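Long-range contacts in probable ferredoxin-dependent nitrite reductase NirA (Mycobacterium tuberculosis, PDB 1ZJ8), which probably catalyses the six-electron reduction of sulfite to sulfide with electrons from reduced ferredoxin, using a siroheme and a [4Fe-4S] cluster: residues E187-V192 / V345-N350; S500-Q505 / V527-L532; M107-D112 / V144-I149. All blocks are in the same frame, centred on the assembly; numbering follows the deposited sequence.

Overall arrangement
The three contacts lie well apart and touch nowhere, the closest pair, 107-112/144-149 and 187-192/345-350, being about 14 Å apart between nearest atoms. Interaction 3 is wholly buried, pairs two neighbouring strands of an antiparallel sheet and turns polar side chains onto the siroheme. Interaction 2 also pairs antiparallel strands, those of a hairpin, but is only partly buried; its aromatic side chain lies about 9 Å from the iron-sulfur cluster without belonging to that site. Interaction 1, partly buried and away from the siroheme and the cluster, sets a loop of the first 4Fe-4S domain against an edge strand of the second ferredoxin-like half domain. Regular strand pairing thus gives way there to one carbonyl, one carboxylate and lysine methylenes.

Interaction 1: residues E187-V192 / V345-N350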
loop_
_atom_site.group_PDB
_atom_site.type_symbol
_atom_site.label_atom_id
_atom_site.label_comp_id
_atom_site.label_asym_id
_atom_site.label_seq_id
_atom_site.Cartn_x
_atom_site.Cartn_y
_atom_site.Cartn_z
ATOM N N GLU A 187 5.959 17.090 12.295
ATOM C CA GLU A 187 7.317 17.639 12.236
ATOM C C GLU A 187 7.730 18.284 10.906
ATOM O O GLU A 187 8.749 19.000 10.869
ATOM C CB GLU A 187 8.338 16.575 12.636
ATOM C CG GLU A 187 8.092 15.958 14.036
ATOM C CD GLU A 187 8.248 16.952 15.200
ATOM O OE1 GLU A 187 8.754 18.076 14.954
ATOM O OE2 GLU A 187 7.890 16.589 16.354
ATOM N N SER A 188 6.960 18.069 9.834
ATOM C CA SER A 188 7.290 18.665 8.541
ATOM C C SER A 188 7.192 20.173 8.587
ATOM O O SER A 188 6.251 20.728 9.155
ATOM C CB SER A 188 6.399 18.124 7.407
ATOM O OG SER A 188 6.744 18.693 6.143
ATOM N N LEU A 189 8.171 20.829 7.977
ATOM C CA LEU A 189 8.134 22.272 7.815
ATOM C C LEU A 189 7.027 22.709 6.838
ATOM O O LEU A 189 6.620 23.875 6.841
ATOM C CB LEU A 189 9.485 22.813 7.326
ATOM C CG LEU A 189 10.663 22.755 8.310
ATOM C CD1 LEU A 189 11.923 23.288 7.672
ATOM C CD2 LEU A 189 10.362 23.515 9.604
ATOM N N ASP A 190 6.520 21.786 6.026
ATOM C CA ASP A 190 5.565 22.146 4.984
ATOM C C ASP A 190 4.165 21.567 5.158
ATOM O O ASP A 190 3.318 21.737 4.303
ATOM C CB ASP A 190 6.152 21.721 3.648
ATOM C CG ASP A 190 7.598 22.167 3.499
ATOM O OD1 ASP A 190 7.994 23.105 4.227
ATOM O OD2 ASP A 190 8.349 21.588 2.684
ATOM N N GLU A 191 3.903 20.901 6.268
ATOM C CA GLU A 191 2.581 20.329 6.478
ATOM C C GLU A 191 1.586 21.456 6.772
ATOM O O GLU A 191 1.868 22.361 7.556
ATOM C CB GLU A 191 2.594 19.263 7.600
ATOM C CG GLU A 191 3.339 19.672 8.890
ATOM C CD GLU A 191 3.036 18.783 10.096
ATOM O OE1 GLU A 191 3.287 17.551 10.005
ATOM O OE2 GLU A 191 2.564 19.321 11.142
ATOM N N VAL A 192 0.428 21.409 6.120
ATOM C CA VAL A 192 -0.652 22.354 6.422
ATOM C C VAL A 192 -1.081 22.226 7.882
ATOM O O VAL A 192 -1.332 23.236 8.536
ATOM C CB VAL A 192 -1.900 22.158 5.503
ATOM C CG1 VAL A 192 -3.051 23.101 5.940
ATOM C CG2 VAL A 192 -1.545 22.364 3.997
ATOM N N VAL A 345 17.755 13.450 4.152
ATOM C CA VAL A 345 17.741 14.174 5.431
ATOM C C VAL A 345 16.929 15.438 5.282
ATOM O O VAL A 345 17.064 16.135 4.277
ATOM C CB VAL A 345 19.161 14.567 5.902
ATOM C CG1 VAL A 345 19.102 15.152 7.295
ATOM C CG2 VAL A 345 20.091 13.389 5.881
ATOM N N GLN A 346 16.086 15.736 6.272
ATOM C CA GLN A 346 15.348 17.010 6.295
ATOM C C GLN A 346 15.222 17.587 7.702
ATOM O O GLN A 346 15.272 16.854 8.679
ATOM C CB GLN A 346 13.980 16.898 5.609
ATOM C CG GLN A 346 12.964 16.064 6.322
ATOM C CD GLN A 346 11.613 16.144 5.658
ATOM O OE1 GLN A 346 10.915 17.155 5.789
ATOM N NE2 GLN A 346 11.220 15.080 4.948
ATOM N N ARG A 347 15.074 18.909 7.769
ATOM C CA ARG A 347 14.969 19.635 9.016
ATOM C C ARG A 347 13.513 19.626 9.502
ATOM O O ARG A 347 12.560 19.690 8.709
ATOM C CB ARG A 347 15.466 21.071 8.827
ATOM C CG ARG A 347 15.469 21.945 10.082
ATOM C CD ARG A 347 16.478 21.499 11.145
ATOM N NE ARG A 347 17.852 21.624 10.657
ATOM C CZ ARG A 347 18.939 21.124 11.253
ATOM N NH1 ARG A 347 18.862 20.463 12.402
ATOM N NH2 ARG A 347 20.128 21.290 10.691
ATOM N N LEU A 348 13.369 19.572 10.826
ATOM C CA LEU A 348 12.083 19.398 11.473
ATOM C C LEU A 348 11.717 20.582 12.355
ATOM O O LEU A 348 12.601 21.310 12.826
ATOM C CB LEU A 348 12.146 18.124 12.297
ATOM C CG LEU A 348 12.463 16.907 11.435
ATOM C CD1 LEU A 348 12.417 15.654 12.295
ATOM C CD2 LEU A 348 11.488 16.801 10.292
ATOM N N LYS A 349 10.406 20.760 12.562
ATOM C CA LYS A 349 9.895 21.748 13.502
ATOM C C LYS A 349 10.554 21.603 14.877
ATOM O O LYS A 349 10.716 22.600 15.547
ATOM C CB LYS A 349 8.374 21.637 13.621
ATOM C CG LYS A 349 7.575 22.114 12.398
ATOM C CD LYS A 349 6.113 21.533 12.377
ATOM C CE LYS A 349 5.188 22.112 13.503
ATOM N NZ LYS A 349 5.567 21.706 14.902
ATOM N N ASN A 350 10.888 20.371 15.297
ATOM C CA ASN A 350 11.724 20.094 16.489
ATOM C C ASN A 350 12.988 20.946 16.534
ATOM O O ASN A 350 13.526 21.253 17.598
ATOM C CB ASN A 350 12.244 18.638 16.468
ATOM C CG ASN A 350 11.257 17.645 16.995
ATOM O OD1 ASN A 350 10.370 17.984 17.783
ATOM N ND2 ASN A 350 11.405 16.394 16.578
HETATM O O HOH W 1 8.115 17.250 4.338
#
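E187 and the K349-N350 pair show how an irregular loop can be fastened to the end of an edge strand: 345-350 runs off strand 344-347, the edge of an antiparallel sheet in a ferredoxin-like half domain, while 187-192 belongs to the loop that leads from strand 176-181 to helix 196-206. The main-chain tie is a nearly straight bond from K349 N to E187 O, 3.0 Å. The E187 side chain adds a second. Its chain bends at chi2 (-65°), turning CD toward N350, and OE1 accepts from N350 N at 3.2 Å, a more bent bond. The carboxylate lies 40° from the plane of the N350 amide, while OE2 has its stronger partner in R383, a salt bridge that would favour the charged form of E187. Van der Waals contacts surround these bonds. L348 CD2 approaches E187 CB at 3.9 Å, and L189 and K349 pass one another pointing opposite ways, with L189 CG touching R347 O. K349 lays its methylenes against the loop backbone, CD being 3.3 Å from S188 O. S188 OG closes an ST turn with D190 N and is 2.7 Å from a water that donates to Q346 OE1.

Interaction 2: residues S500-Q505 / V527-L532; sequences SVEGFQ and VTSDEL
F504 and V527 form an antiparallel hydrogen-bonded pair, each N-H meeting the other's carbonyl, and the adjoining G503 and T528 make a non-hydrogen-bonded pair whose CA atoms are 3.9 Å apart. The bond from V527 N to F504 O is 2.9 Å long and close to straight; the return bond, F504 N to V527 O, is more bent. A weak bond of 3.3 Å from S529 N to E502 O follows as the second strand ends. In this second 4Fe-4S domain, F504 packs the open end of hairpin 500-508/520-528, away from its connection, against the turn leading into helix 532-545; its side chain is about 9 Å from the cluster. Chi1 (-61°) sets CG beside the backbone N, and the ring presents its edge to S529 in the turn after T528, S529 CB lying 3.8 Å from F504 CE1. L532 crosses the phenylalanine at about a right angle, L532 CD2 being 3.6 Å from F504 CD1. E502 runs past the serine, OE2 lying 3.5 Å from S529 OG, but that carboxylate oxygen accepts its hydrogen bond from E440 N. Within the turn, T528 N donates to E531 OE1 at 2.9 Å. Strand 500-508 lies between 486-494 and the edge strand 520-528 in a mixed sheet; F488 of the former touches both F504 and L532, and helix 442-455 meets S529 and L532 through R444.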
loop_
_atom_site.group_PDB
_atom_site.type_symbol
_atom_site.label_atom_id
_atom_site.label_comp_id
_atom_site.label_asym_id
_atom_site.label_seq_id
_atom_site.Cartn_x
_atom_site.Cartn_y
_atom_site.Cartn_z
ATOM N N SER A 500 5.615 -21.489 -22.716
ATOM C CA SER A 500 4.916 -20.311 -22.196
ATOM C C SER A 500 5.605 -19.865 -20.894
ATOM O O SER A 500 5.706 -20.646 -19.939
ATOM C CB SER A 500 3.424 -20.577 -21.976
ATOM O OG SER A 500 2.669 -19.386 -22.179
ATOM N N VAL A 501 6.077 -18.615 -20.872
ATOM C CA VAL A 501 7.002 -18.127 -19.831
ATOM C C VAL A 501 6.416 -16.981 -19.004
ATOM O O VAL A 501 5.444 -16.342 -19.419
ATOM C CB VAL A 501 8.348 -17.624 -20.466
ATOM C CG1 VAL A 501 9.432 -17.399 -19.385
ATOM C CG2 VAL A 501 8.847 -18.598 -21.536
ATOM N N GLU A 502 7.014 -16.740 -17.833
ATOM C CA GLU A 502 6.737 -15.544 -17.037
ATOM C C GLU A 502 7.347 -14.282 -17.662
ATOM O O GLU A 502 8.527 -14.253 -18.012
ATOM C CB GLU A 502 7.137 -15.742 -15.554
ATOM C CG GLU A 502 8.625 -15.561 -15.147
ATOM C CD GLU A 502 8.802 -15.369 -13.622
ATOM O OE1 GLU A 502 8.505 -16.301 -12.842
ATOM O OE2 GLU A 502 9.228 -14.274 -13.198
ATOM N N GLY A 503 6.504 -13.261 -17.823
ATOM C CA GLY A 503 6.877 -11.983 -18.431
ATOM C C GLY A 503 5.896 -10.888 -18.025
ATOM O O GLY A 503 5.045 -11.089 -17.160
ATOM N N PHE A 504 6.011 -9.718 -18.649
ATOM C CA PHE A 504 5.308 -8.527 -18.179
ATOM C C PHE A 504 4.705 -7.724 -19.336
ATOM O O PHE A 504 5.298 -7.610 -20.412
ATOM C CB PHE A 504 6.272 -7.641 -17.352
ATOM C CG PHE A 504 6.823 -8.325 -16.118
ATOM C CD1 PHE A 504 7.995 -9.079 -16.179
ATOM C CD2 PHE A 504 6.159 -8.242 -14.909
ATOM C CE1 PHE A 504 8.492 -9.729 -15.059
ATOM C CE2 PHE A 504 6.656 -8.891 -13.795
ATOM C CZ PHE A 504 7.827 -9.638 -13.877
ATOM N N GLN A 505 3.503 -7.203 -19.094
ATOM C CA GLN A 505 2.882 -6.188 -19.937
ATOM C C GLN A 505 3.327 -4.843 -19.370
ATOM O O GLN A 505 3.487 -4.707 -18.160
ATOM C CB GLN A 505 1.341 -6.330 -19.883
ATOM C CG GLN A 505 0.517 -5.455 -20.889
ATOM C CD GLN A 505 -1.033 -5.712 -20.824
ATOM O OE1 GLN A 505 -1.806 -4.866 -20.357
ATOM N NE2 GLN A 505 -1.465 -6.887 -21.296
ATOM N N VAL A 527 7.341 -8.322 -22.330
ATOM C CA VAL A 527 8.741 -8.276 -21.883
ATOM C C VAL A 527 8.965 -9.441 -20.928
ATOM O O VAL A 527 8.302 -9.536 -19.891
ATOM C CB VAL A 527 9.102 -6.940 -21.171
ATOM C CG1 VAL A 527 10.521 -7.001 -20.604
ATOM C CG2 VAL A 527 8.969 -5.759 -22.125
ATOM N N THR A 528 9.878 -10.337 -21.283
ATOM C CA THR A 528 10.158 -11.476 -20.431
ATOM C C THR A 528 10.936 -11.036 -19.212
ATOM O O THR A 528 11.693 -10.065 -19.258
ATOM C CB THR A 528 10.971 -12.520 -21.159
ATOM O OG1 THR A 528 11.911 -11.859 -22.015
ATOM C CG2 THR A 528 10.058 -13.420 -21.985
ATOM N N SER A 529 10.756 -11.771 -18.125
ATOM C CA SER A 529 11.415 -11.451 -16.871
ATOM C C SER A 529 12.946 -11.371 -16.983
ATOM O O SER A 529 13.585 -10.718 -16.183
ATOM C CB SER A 529 11.031 -12.464 -15.809
ATOM O OG SER A 529 11.658 -12.144 -14.592
ATOM N N ASP A 530 13.541 -12.039 -17.963
ATOM C CA ASP A 530 14.979 -11.914 -18.186
ATOM C C ASP A 530 15.320 -10.584 -18.861
ATOM O O ASP A 530 16.398 -10.036 -18.666
ATOM C CB ASP A 530 15.497 -13.060 -19.065
ATOM C CG ASP A 530 15.166 -14.441 -18.502
ATOM O OD1 ASP A 530 15.630 -14.783 -17.381
ATOM O OD2 ASP A 530 14.437 -15.184 -19.195
ATOM N N GLU A 531 14.403 -10.069 -19.669
ATOM C CA GLU A 531 14.659 -8.855 -20.452
ATOM C C GLU A 531 14.423 -7.527 -19.728
ATOM O O GLU A 531 14.648 -6.480 -20.331
ATOM C CB GLU A 531 13.767 -8.843 -21.702
ATOM C CG GLU A 531 13.997 -9.972 -22.705
ATOM C CD GLU A 531 12.875 -10.062 -23.769
ATOM O OE1 GLU A 531 11.694 -9.776 -23.427
ATOM O OE2 GLU A 531 13.177 -10.430 -24.937
ATOM N N LEU A 532 13.950 -7.543 -18.481
ATOM C CA LEU A 532 13.526 -6.300 -17.824
ATOM C C LEU A 532 14.626 -5.247 -17.823
ATOM O O LEU A 532 14.366 -4.087 -18.127
ATOM C CB LEU A 532 13.077 -6.553 -16.384
ATOM C CG LEU A 532 11.781 -7.315 -16.086
ATOM C CD1 LEU A 532 11.600 -7.461 -14.605
ATOM C CD2 LEU A 532 10.605 -6.581 -16.653
#

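Interaction 3: residues M107-D112 / V144-I149; sequences MRVRCD and VQYHWI. With SRM (siroheme), chain E.
R108 and Q145 meet because R108 carries CG anti to its backbone N and bends at chi3 (-69°), whereas Q145 has CG anti to its carbonyl carbon (chi1 -70°) and is extended. The two, a non-hydrogen-bonded pair beside hydrogen-bonded M107-Y146, lie side by side, guanidinium and amide 14° from coplanar. The arginine grips Q145 OE1 with two nitrogens, NE at 2.9 Å on an in-plane lone pair and NH2 at 3.1 Å. One pocket residue orients another: with OE1 held by R108, Q145 NE2 faces the siroheme and bonds weakly to O1A. H147 NE2 reaches O2A of the same carboxylate at 3.1 Å, nearly straight. Another siroheme carboxylate lies over one guanidinium face; R108 NH1 is 3.0 Å from siroheme O2B, while its hydrogen bond goes to A171 O. On the sheet face of M107, V109, V144 and Y146, M107 CE touches Y146 CD2 (3.5 Å) and, from beyond the corner at W148, I149 CD1 (3.6 Å). Antiparallel strands 104-109 and 144-149 lie inside a five-strand sheet, flanked by 79-83 and 135-138; helix 154-162 meets M107 and I149 through I157, and helix 118-131 packs on Y146, whose hydroxyl bonds L124 O.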
loop_
_atom_site.group_PDB
_atom_site.type_symbol
_atom_site.label_atom_id
_atom_site.label_comp_id
_atom_site.label_asym_id
_atom_site.label_seq_id
_atom_site.Cartn_x
_atom_site.Cartn_y
_atom_site.Cartn_z
ATOM N N MET A 107 1.509 -12.970 7.721
ATOM C CA MET A 107 0.844 -12.200 8.770
ATOM C C MET A 107 1.190 -10.709 8.655
ATOM O O MET A 107 2.360 -10.344 8.533
ATOM C CB MET A 107 1.196 -12.736 10.145
ATOM C CG MET A 107 0.356 -12.097 11.248
ATOM S SD MET A 107 0.674 -12.795 12.901
ATOM C CE MET A 107 2.271 -12.109 13.271
ATOM N N ARG A 108 0.159 -9.866 8.708
ATOM C CA ARG A 108 0.258 -8.440 8.391
ATOM C C ARG A 108 0.004 -7.615 9.640
ATOM O O ARG A 108 -1.074 -7.686 10.228
ATOM C CB ARG A 108 -0.789 -8.077 7.319
ATOM C CG ARG A 108 -0.804 -6.603 6.863
ATOM C CD ARG A 108 -1.882 -6.330 5.793
ATOM N NE ARG A 108 -1.573 -6.974 4.514
ATOM C CZ ARG A 108 -2.328 -6.889 3.417
ATOM N NH1 ARG A 108 -3.457 -6.189 3.394
ATOM N NH2 ARG A 108 -1.956 -7.499 2.311
ATOM N N VAL A 109 0.991 -6.822 10.033
ATOM C CA VAL A 109 0.850 -5.992 11.210
ATOM C C VAL A 109 0.299 -4.635 10.816
ATOM O O VAL A 109 0.837 -3.978 9.926
ATOM C CB VAL A 109 2.186 -5.800 11.939
ATOM C CG1 VAL A 109 1.972 -5.036 13.238
ATOM C CG2 VAL A 109 2.844 -7.163 12.220
ATOM N N ARG A 110 -0.777 -4.227 11.491
ATOM C CA ARG A 110 -1.447 -2.956 11.233
ATOM C C ARG A 110 -0.689 -1.783 11.870
ATOM O O ARG A 110 -0.514 -1.753 13.099
ATOM C CB ARG A 110 -2.849 -3.031 11.815
ATOM C CG ARG A 110 -3.753 -1.933 11.374
ATOM C CD ARG A 110 -4.953 -1.768 12.285
ATOM N NE ARG A 110 -5.748 -0.663 11.776
ATOM C CZ ARG A 110 -6.692 -0.781 10.852
ATOM N NH1 ARG A 110 -7.042 -1.970 10.375
ATOM N NH2 ARG A 110 -7.328 0.298 10.419
ATOM N N CYS A 111 -0.244 -0.833 11.045
ATOM C CA CYS A 111 0.513 0.320 11.514
ATOM C C CYS A 111 -0.067 1.642 11.016
ATOM O O CYS A 111 0.567 2.359 10.222
ATOM C CB CYS A 111 1.950 0.224 11.026
ATOM S SG CYS A 111 2.797 -1.256 11.523
ATOM N N ASP A 112 -1.250 1.989 11.506
ATOM C CA ASP A 112 -1.914 3.207 11.059
ATOM C C ASP A 112 -0.953 4.371 11.202
ATOM O O ASP A 112 -0.271 4.503 12.226
ATOM C CB ASP A 112 -3.225 3.424 11.813
ATOM C CG ASP A 112 -4.178 2.243 11.630
ATOM O OD1 ASP A 112 -5.126 2.369 10.836
ATOM O OD2 ASP A 112 -3.937 1.160 12.224
ATOM N N VAL A 144 4.257 -3.836 8.072
ATOM C CA VAL A 144 5.182 -4.929 7.841
ATOM C C VAL A 144 4.388 -6.186 7.680
ATOM O O VAL A 144 3.321 -6.329 8.271
ATOM C CB VAL A 144 6.151 -5.185 8.987
ATOM C CG1 VAL A 144 7.239 -4.160 8.976
ATOM C CG2 VAL A 144 5.429 -5.192 10.305
ATOM N N GLN A 145 4.932 -7.093 6.880
ATOM C CA GLN A 145 4.362 -8.402 6.688
ATOM C C GLN A 145 5.392 -9.457 6.972
ATOM O O GLN A 145 6.561 -9.330 6.549
ATOM C CB GLN A 145 3.904 -8.568 5.252
ATOM C CG GLN A 145 2.719 -7.741 4.901
ATOM C CD GLN A 145 2.094 -8.182 3.607
ATOM O OE1 GLN A 145 0.950 -7.878 3.347
ATOM N NE2 GLN A 145 2.843 -8.912 2.788
ATOM N N TYR A 146 4.945 -10.496 7.677
ATOM C CA TYR A 146 5.771 -11.657 8.014
ATOM C C TYR A 146 5.374 -12.791 7.086
ATOM O O TYR A 146 4.270 -12.772 6.564
ATOM C CB TYR A 146 5.479 -12.092 9.442
ATOM C CG TYR A 146 5.831 -11.114 10.553
ATOM C CD1 TYR A 146 7.146 -10.735 10.785
ATOM C CD2 TYR A 146 4.849 -10.622 11.416
ATOM C CE1 TYR A 146 7.485 -9.870 11.847
ATOM C CE2 TYR A 146 5.167 -9.752 12.487
ATOM C CZ TYR A 146 6.496 -9.382 12.698
ATOM O OH TYR A 146 6.862 -8.527 13.737
ATOM N N HIS A 147 6.256 -13.760 6.852
ATOM C CA HIS A 147 5.873 -14.995 6.135
ATOM C C HIS A 147 6.400 -16.233 6.872
ATOM O O HIS A 147 7.084 -16.102 7.895
ATOM C CB HIS A 147 6.379 -14.968 4.698
ATOM C CG HIS A 147 5.552 -14.133 3.780
ATOM N ND1 HIS A 147 5.974 -12.916 3.296
ATOM C CD2 HIS A 147 4.334 -14.349 3.235
ATOM C CE1 HIS A 147 5.052 -12.416 2.492
ATOM N NE2 HIS A 147 4.043 -13.265 2.440
ATOM N N TRP A 148 6.077 -17.428 6.374
ATOM C CA TRP A 148 6.475 -18.662 7.054
ATOM C C TRP A 148 5.907 -18.744 8.483
ATOM O O TRP A 148 6.551 -19.304 9.379
ATOM C CB TRP A 148 8.024 -18.808 7.117
ATOM C CG TRP A 148 8.680 -18.866 5.766
ATOM C CD1 TRP A 148 9.389 -17.872 5.136
ATOM C CD2 TRP A 148 8.657 -19.972 4.865
ATOM N NE1 TRP A 148 9.807 -18.300 3.892
ATOM C CE2 TRP A 148 9.375 -19.587 3.706
ATOM C CE3 TRP A 148 8.100 -21.255 4.924
ATOM C CZ2 TRP A 148 9.549 -20.445 2.621
ATOM C CZ3 TRP A 148 8.270 -22.101 3.851
ATOM C CH2 TRP A 148 8.988 -21.695 2.712
ATOM N N ILE A 149 4.717 -18.195 8.706
ATOM C CA ILE A 149 4.144 -18.231 10.043
ATOM C C ILE A 149 3.213 -19.437 10.194
ATOM O O ILE A 149 2.470 -19.788 9.268
ATOM C CB ILE A 149 3.502 -16.870 10.427
ATOM C CG1 ILE A 149 4.508 -16.089 11.275
ATOM C CG2 ILE A 149 2.189 -17.037 11.205
ATOM C CD1 ILE A 149 4.095 -14.717 11.590
HETATM FE FE SRM E . -2.832 -5.926 -2.047
HETATM C CHA SRM E . -4.428 -8.901 -2.569
HETATM C CHB SRM E . 0.014 -7.579 -1.427
HETATM C CHC SRM E . -1.329 -3.091 -1.505
HETATM C CHD SRM E . -4.680 -4.485 -4.585
HETATM N NA SRM E . -2.360 -7.855 -1.814
HETATM C C1A SRM E . -3.165 -8.933 -1.941
HETATM C C2A SRM E . -2.594 -10.187 -1.353
HETATM C CMA SRM E . -3.152 -10.395 0.022
HETATM C CDA SRM E . -2.742 -11.376 -2.261
HETATM C CEA SRM E . -3.789 -12.404 -1.973
HETATM O O3A SRM E . -4.976 -12.063 -1.993
HETATM O O4A SRM E . -3.479 -13.575 -1.712
HETATM C C3A SRM E . -1.150 -9.823 -1.300
HETATM C CAA SRM E . -0.430 -10.313 -0.089
HETATM C CBA SRM E . 0.091 -11.659 -0.516
HETATM C CCA SRM E . 1.382 -11.973 0.167
HETATM O O1A SRM E . 2.226 -11.062 0.312
HETATM O O2A SRM E . 1.565 -13.139 0.593
HETATM C C4A SRM E . -1.156 -8.346 -1.503
HETATM N NB SRM E . -1.032 -5.457 -1.412
HETATM C C1B SRM E . 0.035 -6.215 -1.149
HETATM C C2B SRM E . 1.197 -5.489 -0.531
HETATM C CMB SRM E . 1.909 -6.258 0.545
HETATM C CDB SRM E . 2.172 -5.204 -1.624
HETATM C CEB SRM E . 3.433 -4.497 -1.275
HETATM O O3B SRM E . 4.552 -5.050 -1.337
HETATM O O4B SRM E . 3.326 -3.327 -0.907
HETATM C C3B SRM E . 0.487 -4.230 -0.082
HETATM C CAB SRM E . -0.101 -4.404 1.295
HETATM C CBB SRM E . -0.270 -3.094 2.002
HETATM C CCB SRM E . -1.064 -3.282 3.262
HETATM O O1B SRM E . -0.511 -3.300 4.358
HETATM O O2B SRM E . -2.286 -3.391 3.232
HETATM C C4B SRM E . -0.683 -4.233 -1.028
HETATM N NC SRM E . -2.888 -4.214 -2.941
HETATM C C1C SRM E . -2.328 -3.083 -2.467
HETATM C C2C SRM E . -2.548 -1.973 -3.271
HETATM C CDC SRM E . -1.899 -0.630 -3.240
HETATM C CEC SRM E . -2.409 0.452 -2.369
HETATM O O3C SRM E . -3.283 0.203 -1.507
HETATM O O4C SRM E . -1.928 1.576 -2.572
HETATM C C3C SRM E . -3.468 -2.425 -4.169
HETATM C CAC SRM E . -3.980 -1.488 -5.214
HETATM C CBC SRM E . -4.895 -0.343 -4.833
HETATM C CCC SRM E . -6.305 -0.880 -4.661
HETATM O O1C SRM E . -6.595 -1.614 -3.677
HETATM O O2C SRM E . -7.139 -0.577 -5.552
HETATM C C4C SRM E . -3.709 -3.750 -3.914
HETATM N ND SRM E . -4.488 -6.470 -3.076
HETATM C C1D SRM E . -4.918 -5.804 -4.159
HETATM C C2D SRM E . -5.724 -6.661 -4.932
HETATM C CAD SRM E . -6.847 -6.153 -5.818
HETATM C CBD SRM E . -8.227 -6.059 -5.244
HETATM C CCD SRM E . -9.385 -5.453 -5.983
HETATM O O1D SRM E . -9.875 -4.407 -5.503
HETATM O O2D SRM E . -9.835 -5.975 -7.038
HETATM C C3D SRM E . -5.759 -7.874 -4.265
HETATM C CDD SRM E . -6.814 -8.931 -4.446
HETATM C CED SRM E . -8.198 -8.825 -3.846
HETATM O O3D SRM E . -8.461 -7.985 -2.984
HETATM O O4D SRM E . -9.112 -9.582 -4.204
HETATM C C4D SRM E . -4.992 -7.741 -3.118
#